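Local coordinates for protein HTH-type transcriptional regulator AscG (Escherichia coli, PDB 3BRQ) that acts as a DNA-binding transcriptional repressor of the cryptic asc operon in Escherichia coli, a member of the LacI family, at residues M211-M216 / P242-A247; K217-R222 / E228-I233. All coordinates share one frame; numbering follows the deposited sequence.

Contact 1 of 2, residues M211-M216 / P242-A247; sequences MAIGAM and PYTVPA
Met216, a selenomethionine, sends CG anti to its own carbonyl carbon and then bends at the last torsion (chi3 -46°), a turn that delivers its methyl CE to Thr244. On Thr244, chi1 of 59° sets OG1 between the backbone N and the carbonyl carbon and leaves CG2 for the helix. The two side chains meet at about a right angle, CE lying 3.6 Å from Thr244 OG1. Nearer the backbone, Met216 SE lies 4.0 Å from CD of Pro246, which follows a cis peptide bond, the side chains running past each other in opposite directions. Ile213, one turn earlier, brings its CG1 to 3.9 Å from Thr244 CG2. Within the loop, Thr244 OG1 donates to Pro246 O at 2.8 Å, tilted 34° from the carbonyl plane; Ala241 O is at most a weak second partner. Replacing Thr244 with alanine would probably leave Pro246 O without this donor and open a gap beside CE and Ile213. The backbone O of Thr244 accepts from Lys217 NZ of the second subunit, placing the contact at the dimer interface. The chemistry implies that van der Waals contact, partly of methyl and selenium against oxygens already paired with each other, joins loop to helix.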
HETATM    1  N   MSE B 211      -7.385   3.705  10.097  1.00 17.42           N
HETATM    2  CA  MSE B 211      -8.409   4.235  10.927  1.00 15.48           C
HETATM    3  C   MSE B 211      -7.915   4.627  12.315  1.00 16.18           C
HETATM    4  O   MSE B 211      -8.396   5.630  12.846  1.00 18.51           O
HETATM    5  CB  MSE B 211      -9.580   3.223  11.019  1.00 15.70           C
HETATM    6  CG  MSE B 211     -10.324   3.046   9.631  1.00  9.42           C
HETATM    7 SE   MSE B 211     -11.941   1.970  10.029  0.50 15.02          SE
HETATM    8  CE  MSE B 211     -12.885   3.145  11.098  1.00 25.29           C
ATOM      9  N   ALA B 212      -6.977   3.881  12.915  1.00 16.26           N
ATOM     10  CA  ALA B 212      -6.480   4.203  14.257  1.00 16.23           C
ATOM     11  C   ALA B 212      -5.770   5.571  14.140  1.00 17.69           C
ATOM     12  O   ALA B 212      -5.853   6.380  15.037  1.00 18.82           O
ATOM     13  CB  ALA B 212      -5.508   3.149  14.756  1.00 14.61           C
ATOM     14  N   ILE B 213      -5.085   5.807  13.042  1.00 17.07           N
ATOM     15  CA  ILE B 213      -4.381   7.116  12.903  1.00 19.20           C
ATOM     16  C   ILE B 213      -5.404   8.252  12.703  1.00 18.64           C
ATOM     17  O   ILE B 213      -5.300   9.316  13.337  1.00 19.44           O
ATOM     18  CB  ILE B 213      -3.340   7.094  11.777  1.00 18.33           C
ATOM     19  CG1 ILE B 213      -2.157   6.187  12.145  1.00 18.93           C
ATOM     20  CG2 ILE B 213      -2.793   8.548  11.476  1.00 20.87           C
ATOM     21  CD1 ILE B 213      -1.321   5.661  10.918  1.00 16.83           C
ATOM     22  N   GLY B 214      -6.438   8.000  11.903  1.00 18.49           N
ATOM     23  CA  GLY B 214      -7.464   9.009  11.764  1.00 17.25           C
ATOM     24  C   GLY B 214      -8.037   9.308  13.117  1.00 18.30           C
ATOM     25  O   GLY B 214      -8.342  10.475  13.448  1.00 18.52           O
ATOM     26  N   ALA B 215      -8.255   8.242  13.893  1.00 17.98           N
ATOM     27  CA  ALA B 215      -8.912   8.368  15.176  1.00 18.48           C
ATOM     28  C   ALA B 215      -8.027   9.105  16.221  1.00 19.15           C
ATOM     29  O   ALA B 215      -8.473  10.030  16.860  1.00 18.55           O
ATOM     30  CB  ALA B 215      -9.392   6.919  15.687  1.00 16.96           C
HETATM   31  N   MSE B 216      -6.742   8.763  16.316  1.00 21.31           N
HETATM   32  CA  MSE B 216      -5.826   9.571  17.104  1.00 21.96           C
HETATM   33  C   MSE B 216      -5.846  11.067  16.697  1.00 22.08           C
HETATM   34  O   MSE B 216      -5.650  11.953  17.545  1.00 22.18           O
HETATM   35  CB  MSE B 216      -4.398   9.040  17.025  1.00 22.53           C
HETATM   36  CG  MSE B 216      -4.205   7.789  17.802  1.00 21.73           C
HETATM   37 SE   MSE B 216      -2.443   7.119  17.969  0.50 21.62          SE
HETATM   38  CE  MSE B 216      -1.802   7.261  16.144  1.00 22.55           C
ATOM     39  N   PRO B 242       5.514   3.016  14.135  1.00 24.94           N
ATOM     40  CA  PRO B 242       6.339   3.456  15.244  1.00 25.12           C
ATOM     41  C   PRO B 242       6.592   4.971  15.184  1.00 25.56           C
ATOM     42  O   PRO B 242       7.185   5.518  16.092  1.00 25.66           O
ATOM     43  CB  PRO B 242       7.639   2.647  15.050  1.00 26.22           C
ATOM     44  CG  PRO B 242       7.307   1.563  14.095  1.00 23.78           C
ATOM     45  CD  PRO B 242       6.317   2.229  13.179  1.00 24.99           C
ATOM     46  N   TYR B 243       6.067   5.650  14.166  1.00 24.68           N
ATOM     47  CA  TYR B 243       6.451   7.054  13.924  1.00 26.15           C
ATOM     48  C   TYR B 243       5.293   8.024  14.045  1.00 26.16           C
ATOM     49  O   TYR B 243       5.472   9.233  13.858  1.00 26.39           O
ATOM     50  CB  TYR B 243       7.154   7.201  12.557  1.00 26.08           C
ATOM     51  CG  TYR B 243       8.343   6.288  12.481  1.00 28.07           C
ATOM     52  CD1 TYR B 243       8.260   5.055  11.827  1.00 31.42           C
ATOM     53  CD2 TYR B 243       9.549   6.627  13.124  1.00 28.66           C
ATOM     54  CE1 TYR B 243       9.353   4.203  11.776  1.00 32.16           C
ATOM     55  CE2 TYR B 243      10.627   5.776  13.090  1.00 30.09           C
ATOM     56  CZ  TYR B 243      10.526   4.580  12.421  1.00 29.08           C
ATOM     57  OH  TYR B 243      11.582   3.720  12.431  1.00 29.20           O
ATOM     58  N   THR B 244       4.105   7.516  14.387  1.00 26.05           N
ATOM     59  CA  THR B 244       3.023   8.405  14.741  1.00 26.05           C
ATOM     60  C   THR B 244       3.285   9.021  16.134  1.00 27.04           C
ATOM     61  O   THR B 244       4.149   8.568  16.899  1.00 27.69           O
ATOM     62  CB  THR B 244       1.644   7.703  14.673  1.00 25.77           C
ATOM     63  OG1 THR B 244       1.653   6.598  15.556  1.00 25.30           O
ATOM     64  CG2 THR B 244       1.412   7.169  13.280  1.00 26.07           C
ATOM     65  N   VAL B 245       2.540  10.076  16.439  1.00 27.33           N
ATOM     66  CA  VAL B 245       2.744  10.862  17.635  1.00 27.26           C
ATOM     67  C   VAL B 245       1.400  10.771  18.350  1.00 26.52           C
ATOM     68  O   VAL B 245       0.453  11.437  17.921  1.00 29.09           O
ATOM     69  CB  VAL B 245       3.018  12.336  17.247  1.00 27.13           C
ATOM     70  CG1 VAL B 245       2.818  13.254  18.426  1.00 28.65           C
ATOM     71  CG2 VAL B 245       4.436  12.514  16.622  1.00 26.34           C
ATOM     72  N   PRO B 246       1.258   9.875  19.351  1.00 25.38           N
ATOM     73  CA  PRO B 246       2.188   8.882  19.919  1.00 23.66           C
ATOM     74  C   PRO B 246       2.292   7.643  19.019  1.00 23.77           C
ATOM     75  O   PRO B 246       1.367   7.383  18.190  1.00 25.36           O
ATOM     76  CB  PRO B 246       1.522   8.469  21.213  1.00 23.64           C
ATOM     77  CG  PRO B 246       0.007   8.606  20.859  1.00 23.01           C
ATOM     78  CD  PRO B 246      -0.105   9.760  19.928  1.00 23.70           C
ATOM     79  N   ALA B 247       3.399   6.904  19.174  1.00 22.46           N
ATOM     80  CA  ALA B 247       3.657   5.705  18.431  1.00 22.37           C
ATOM     81  C   ALA B 247       2.480   4.722  18.584  1.00 22.59           C
ATOM     82  O   ALA B 247       2.006   4.466  19.706  1.00 22.45           O
ATOM     83  CB  ALA B 247       4.953   5.031  18.911  1.00 20.95           C
TER

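Contact 2 of 2, residues K217-R222 / E228-I233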
ATOM      1  N   LYS B 217      -6.103  11.363  15.433  1.00 22.58           N
ATOM      2  CA  LYS B 217      -6.080  12.783  14.994  1.00 23.24           C
ATOM      3  C   LYS B 217      -7.317  13.488  15.556  1.00 22.05           C
ATOM      4  O   LYS B 217      -7.259  14.546  16.167  1.00 21.47           O
ATOM      5  CB  LYS B 217      -5.989  12.901  13.448  1.00 23.53           C
ATOM      6  CG  LYS B 217      -6.067  14.321  12.897  1.00 24.38           C
ATOM      7  CD  LYS B 217      -4.747  15.063  13.087  1.00 30.07           C
ATOM      8  CE  LYS B 217      -4.780  16.462  12.496  1.00 27.58           C
ATOM      9  NZ  LYS B 217      -3.466  17.162  12.803  1.00 33.80           N
ATOM     10  N   ALA B 218      -8.447  12.840  15.412  1.00 23.26           N
ATOM     11  CA  ALA B 218      -9.704  13.460  15.831  1.00 23.04           C
ATOM     12  C   ALA B 218      -9.704  13.599  17.366  1.00 22.88           C
ATOM     13  O   ALA B 218     -10.228  14.585  17.913  1.00 22.74           O
ATOM     14  CB  ALA B 218     -10.874  12.660  15.304  1.00 22.56           C
ATOM     15  N   LEU B 219      -9.057  12.657  18.044  1.00 21.78           N
ATOM     16  CA  LEU B 219      -8.988  12.685  19.484  1.00 22.96           C
ATOM     17  C   LEU B 219      -8.091  13.855  19.949  1.00 24.09           C
ATOM     18  O   LEU B 219      -8.464  14.620  20.844  1.00 23.06           O
ATOM     19  CB  LEU B 219      -8.487  11.325  20.041  1.00 21.91           C
ATOM     20  CG  LEU B 219      -9.433  10.113  20.044  1.00 21.39           C
ATOM     21  CD1 LEU B 219      -8.662   8.837  20.348  1.00 21.17           C
ATOM     22  CD2 LEU B 219     -10.543  10.328  21.081  1.00 20.53           C
ATOM     23  N   HIS B 220      -6.913  13.976  19.336  1.00 24.79           N
ATOM     24  CA  HIS B 220      -6.004  15.087  19.585  1.00 26.83           C
ATOM     25  C   HIS B 220      -6.672  16.427  19.317  1.00 28.13           C
ATOM     26  O   HIS B 220      -6.488  17.378  20.089  1.00 27.83           O
ATOM     27  CB  HIS B 220      -4.808  14.959  18.666  1.00 27.55           C
ATOM     28  CG  HIS B 220      -3.703  15.911  18.969  1.00 30.87           C
ATOM     29  ND1 HIS B 220      -3.444  17.023  18.198  1.00 33.31           N
ATOM     30  CD2 HIS B 220      -2.752  15.887  19.930  1.00 34.71           C
ATOM     31  CE1 HIS B 220      -2.392  17.656  18.683  1.00 35.01           C
ATOM     32  NE2 HIS B 220      -1.952  16.989  19.737  1.00 35.97           N
ATOM     33  N   GLU B 221      -7.436  16.512  18.229  1.00 29.93           N
ATOM     34  CA  GLU B 221      -8.182  17.725  17.890  1.00 32.13           C
ATOM     35  C   GLU B 221      -9.277  18.036  18.912  1.00 33.26           C
ATOM     36  O   GLU B 221      -9.603  19.189  19.145  1.00 33.95           O
ATOM     37  CB  GLU B 221      -8.816  17.606  16.515  1.00 32.64           C
ATOM     38  CG  GLU B 221      -7.876  17.825  15.335  1.00 36.70           C
ATOM     39  CD  GLU B 221      -8.593  17.678  13.994  1.00 42.09           C
ATOM     40  OE1 GLU B 221      -9.729  17.115  13.965  1.00 45.24           O
ATOM     41  OE2 GLU B 221      -8.035  18.121  12.975  1.00 43.30           O
ATOM     42  N   ARG B 222      -9.854  17.013  19.532  1.00 33.43           N
ATOM     43  CA  ARG B 222     -10.892  17.283  20.498  1.00 34.36           C
ATOM     44  C   ARG B 222     -10.298  17.454  21.899  1.00 34.05           C
ATOM     45  O   ARG B 222     -11.046  17.513  22.869  1.00 34.97           O
ATOM     46  CB  ARG B 222     -12.011  16.216  20.465  1.00 35.34           C
ATOM     47  CG  ARG B 222     -12.800  16.170  19.150  1.00 39.55           C
ATOM     48  CD  ARG B 222     -13.247  17.560  18.686  1.00 47.90           C
ATOM     49  NE  ARG B 222     -14.355  18.098  19.479  1.00 54.48           N
ATOM     50  CZ  ARG B 222     -15.565  18.385  18.994  1.00 58.73           C
ATOM     51  NH1 ARG B 222     -15.834  18.192  17.701  1.00 59.28           N
ATOM     52  NH2 ARG B 222     -16.517  18.870  19.801  1.00 59.93           N
ATOM     53  N   GLU B 228      -3.356   8.728  27.586  1.00 27.41           N
ATOM     54  CA  GLU B 228      -3.818   8.980  28.964  1.00 28.20           C
ATOM     55  C   GLU B 228      -5.300   8.868  29.209  1.00 27.92           C
ATOM     56  O   GLU B 228      -5.726   8.277  30.202  1.00 27.08           O
ATOM     57  CB  GLU B 228      -3.347  10.295  29.487  1.00 28.46           C
ATOM     58  CG  GLU B 228      -1.872  10.250  29.764  1.00 33.24           C
ATOM     59  CD  GLU B 228      -1.081  10.785  28.616  1.00 36.55           C
ATOM     60  OE1 GLU B 228      -1.664  10.964  27.512  1.00 36.73           O
ATOM     61  OE2 GLU B 228       0.137  11.016  28.826  1.00 38.89           O
ATOM     62  N   GLN B 229      -6.075   9.465  28.309  1.00 26.90           N
ATOM     63  CA  GLN B 229      -7.513   9.412  28.429  1.00 25.64           C
ATOM     64  C   GLN B 229      -8.061   8.295  27.561  1.00 25.57           C
ATOM     65  O   GLN B 229      -8.947   7.551  27.994  1.00 24.85           O
ATOM     66  CB  GLN B 229      -8.104  10.774  28.081  1.00 25.40           C
ATOM     67  CG  GLN B 229      -8.134  11.746  29.253  1.00 26.31           C
ATOM     68  CD  GLN B 229      -8.362  13.217  28.841  1.00 29.18           C
ATOM     69  OE1 GLN B 229      -7.931  13.679  27.790  1.00 29.77           O
ATOM     70  NE2 GLN B 229      -8.990  13.957  29.720  1.00 33.69           N
ATOM     71  N   VAL B 230      -7.530   8.154  26.347  1.00 24.30           N
ATOM     72  CA  VAL B 230      -7.944   7.001  25.491  1.00 24.69           C
ATOM     73  C   VAL B 230      -6.712   6.289  24.914  1.00 23.93           C
ATOM     74  O   VAL B 230      -5.910   6.900  24.207  1.00 24.07           O
ATOM     75  CB  VAL B 230      -8.903   7.443  24.350  1.00 23.92           C
ATOM     76  CG1 VAL B 230      -9.170   6.286  23.347  1.00 22.54           C
ATOM     77  CG2 VAL B 230     -10.153   7.959  24.902  1.00 22.55           C
ATOM     78  N   SER B 231      -6.567   5.021  25.254  1.00 24.11           N
ATOM     79  CA  SER B 231      -5.564   4.145  24.657  1.00 25.51           C
ATOM     80  C   SER B 231      -6.043   3.675  23.273  1.00 25.71           C
ATOM     81  O   SER B 231      -7.230   3.369  23.105  1.00 24.85           O
ATOM     82  CB  SER B 231      -5.309   2.942  25.570  1.00 26.32           C
ATOM     83  OG  SER B 231      -4.429   3.301  26.650  1.00 29.05           O
ATOM     84  N   VAL B 232      -5.126   3.645  22.296  1.00 24.70           N
ATOM     85  CA  VAL B 232      -5.453   3.224  20.923  1.00 24.34           C
ATOM     86  C   VAL B 232      -4.587   2.027  20.432  1.00 24.15           C
ATOM     87  O   VAL B 232      -3.347   1.992  20.608  1.00 26.04           O
ATOM     88  CB  VAL B 232      -5.345   4.460  19.936  1.00 23.68           C
ATOM     89  CG1 VAL B 232      -5.725   4.103  18.467  1.00 23.80           C
ATOM     90  CG2 VAL B 232      -6.177   5.624  20.439  1.00 22.12           C
ATOM     91  N   ILE B 233      -5.250   1.076  19.788  1.00 22.72           N
ATOM     92  CA  ILE B 233      -4.644  -0.120  19.145  1.00 22.45           C
ATOM     93  C   ILE B 233      -5.196  -0.222  17.710  1.00 20.91           C
ATOM     94  O   ILE B 233      -6.363   0.058  17.466  1.00 19.42           O
ATOM     95  CB  ILE B 233      -5.007  -1.413  19.975  1.00 23.41           C
ATOM     96  CG1 ILE B 233      -4.293  -1.384  21.352  1.00 24.49           C
ATOM     97  CG2 ILE B 233      -4.626  -2.679  19.249  1.00 26.61           C
ATOM     98  CD1 ILE B 233      -4.280  -2.769  22.081  1.00 25.81           C
TER
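This is apolar helix-to-sheet packing inside a beta-alpha-beta crossover, where the last turns of helix 209-221 lie over the start of strand 231-235 in the periplasmic-binding-protein-like fold. Strand 203-206 leads into the helix and runs parallel to, and next to, strand 231-235; the backbone bonds of Ser231 and Ile233 with Leu204 are direct evidence for that pairing. The alternation along the second segment separates the two sides of the sheet: Val230 and Val232 direct their CB atoms toward the helix, whereas Ser231 faces away and bonds through OG to Ile292 O. Within 217-222, Leu219 reaches the strand segment: chi1 of -74° puts CG anti to the carbonyl carbon, from where CD1 extends to both valines. Ala212 and Met216, earlier on the helix, also touch Val232. The nearest CA atoms across the segments, those of Leu219 and Val230, are 8.3 Å apart, room for a side-chain layer. Val191 of helix 184-197 and Val226 of the intervening turn also pack on Leu219; Leu219, Val230 and Val232 are all buried. The two approaches differ in direction: Leu219 meets Val230 at about a right angle but runs past Val232 in the opposite sense. Leu219 CD1 lies 4.0 Å from Val230 CG1 and 4.1 Å from Val232 CG2, and these two valine methyls are themselves 4.2 Å apart, so the three carbons form a nearly equilateral triangle.

How the contacts relate
Read from the N terminus, residues 211-216 and 217-222 follow one another on helix 209-221, so both contacts share this element. The chain then turns through five residues, and 228-233 returns to close the short loop of contact 2. It continues along strand 231-235 and beyond, until 242-247 closes the longer loop of contact 1, with 25 residues between its segments. Contact 2 is therefore nested inside contact 1, and the loops do not cross. Their centres lie about 9 Å apart, and Val232 joins them: its CG2 is 3.9 Å from CG of Met216, a residue of contact 1. Together they tie strand 231-235 and its following loop to one helix, beside the second subunit.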